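Core protein P7 (Pseudomonas phage phi12, PDB 2Q82) is a core protein of a double-stranded RNA phage, probably contributing, as in related cystoviruses, to assembly of the inner particle and genome packaging. Local coordinates at residues Met112-Val115 against Leu116-Ile119. Residues are numbered along the deposited sequence; the frame is centred on the assembly and turned at random.
Sequences MVRV and LNDI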
loop_
_atom_site.group_PDB
_atom_site.type_symbol
_atom_site.label_atom_id
_atom_site.label_comp_id
_atom_site.label_asym_id
_atom_site.label_seq_id
_atom_site.Cartn_x
_atom_site.Cartn_y
_atom_site.Cartn_z
HETATM N N MSE A 112 19.661 9.577 9.143
HETATM C CA MSE A 112 19.544 10.212 7.849
HETATM C C MSE A 112 20.849 10.890 7.449
HETATM O O MSE A 112 21.140 11.042 6.274
HETATM C CB MSE A 112 18.446 11.254 7.862
HETATM C CG MSE A 112 18.175 11.836 6.484
HETATM SE SE MSE A 112 17.069 10.603 5.432
HETATM C CE MSE A 112 17.754 10.832 3.608
ATOM N N VAL A 113 21.619 11.310 8.441
ATOM C CA VAL A 113 22.892 11.964 8.176
ATOM C C VAL A 113 23.841 10.975 7.476
ATOM O O VAL A 113 24.545 11.319 6.535
ATOM C CB VAL A 113 23.513 12.455 9.464
ATOM C CG1 VAL A 113 24.929 12.945 9.212
ATOM C CG2 VAL A 113 22.658 13.570 10.039
ATOM N N ARG A 114 23.840 9.747 7.972
ATOM C CA ARG A 114 24.684 8.726 7.370
ATOM C C ARG A 114 24.193 8.442 5.973
ATOM O O ARG A 114 25.006 8.314 5.064
ATOM C CB ARG A 114 24.619 7.466 8.227
ATOM C CG ARG A 114 25.109 6.219 7.543
ATOM C CD ARG A 114 26.524 5.890 7.847
ATOM N NE ARG A 114 27.372 7.069 7.829
ATOM C CZ ARG A 114 28.311 7.276 6.916
ATOM N NH1 ARG A 114 28.508 6.381 5.963
ATOM N NH2 ARG A 114 29.063 8.367 6.976
ATOM N N VAL A 115 22.884 8.367 5.769
ATOM C CA VAL A 115 22.339 8.120 4.447
ATOM C C VAL A 115 22.771 9.205 3.459
ATOM O O VAL A 115 23.251 8.919 2.364
ATOM C CB VAL A 115 20.792 8.092 4.509
ATOM C CG1 VAL A 115 20.204 8.111 3.114
ATOM C CG2 VAL A 115 20.333 6.858 5.263
ATOM N N LEU A 116 22.598 10.458 3.853
ATOM C CA LEU A 116 22.963 11.568 2.992
ATOM C C LEU A 116 24.459 11.586 2.693
ATOM O O LEU A 116 24.870 11.886 1.577
ATOM C CB LEU A 116 22.543 12.878 3.642
ATOM C CG LEU A 116 21.025 13.029 3.689
ATOM C CD1 LEU A 116 20.656 14.201 4.562
ATOM C CD2 LEU A 116 20.477 13.224 2.283
ATOM N N ASN A 117 25.257 11.277 3.710
ATOM C CA ASN A 117 26.701 11.234 3.566
ATOM C C ASN A 117 27.066 10.262 2.456
ATOM O O ASN A 117 27.827 10.586 1.554
ATOM C CB ASN A 117 27.346 10.744 4.857
ATOM C CG ASN A 117 27.456 11.824 5.911
ATOM O OD1 ASN A 117 27.892 11.555 7.027
ATOM N ND2 ASN A 117 27.076 13.043 5.567
ATOM N N ASP A 118 26.525 9.058 2.547
ATOM C CA ASP A 118 26.813 8.026 1.565
ATOM C C ASP A 118 26.482 8.449 0.152
ATOM O O ASP A 118 27.270 8.257 -0.770
ATOM C CB ASP A 118 26.049 6.742 1.891
ATOM C CG ASP A 118 26.578 6.055 3.130
ATOM O OD1 ASP A 118 27.788 6.197 3.414
ATOM O OD2 ASP A 118 25.792 5.360 3.806
ATOM N N ILE A 119 25.302 9.021 -0.026
ATOM C CA ILE A 119 24.881 9.442 -1.348
ATOM C C ILE A 119 25.744 10.575 -1.877
ATOM O O ILE A 119 26.079 10.609 -3.053
ATOM C CB ILE A 119 23.417 9.876 -1.330
ATOM C CG1 ILE A 119 22.538 8.667 -0.976
ATOM C CG2 ILE A 119 23.037 10.457 -2.674
ATOM C CD1 ILE A 119 21.107 9.007 -0.595
#
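R114 and D118, one helical turn apart, join through a salt bridge in which NH1 of R114 lies 2.7 Å from OD1 of D118, an i to i+4 ion pair along one face of the helix. The arginine does not meet the carboxylate flat: the two planes stand 77° apart, and a single nitrogen makes the close approach. Turns at chi2 and chi3 bend the arginine chain forward, toward the C-terminal end of the helix, which brings NH1 to D118. The same guanidinium has CB of N117 over one face, 3.6 Å from NH2.

Away from this charged side, the methyl end of selenomethionine M112 curls against L116, with CE 3.9 Å from CD2. Its CG is anti to the backbone N (chi1 -173°), and the further bends of the chain turn CE toward the leucine. V115 and I119 run side by side, CG1 of the valine meeting CD1 of the isoleucine at 3.9 Å. Four regular i+4 to i backbone bonds run beneath, from L116, N117, D118 and I119 to M112, V113, R114 and V115; that from N of D118 to O of R114 has an N-H...O angle of 168°.

In the second shell, R18 forms another salt bridge to OD1 of D118 and Y22 hydrogen-bonds to OD2, so both carboxylate oxygens are engaged; D118 probably offsets the charge of the two neighbouring arginines. These partners belong to helix 15-23, which also packs on V115 and I119, while M112 meets I38, F41 and V91. Helix 112-127 begins directly after strand 109-111, an outermost strand of the parallel sheet within this chain, and M112 is backbone-bonded to V89 at the end of neighbouring strand 84-89.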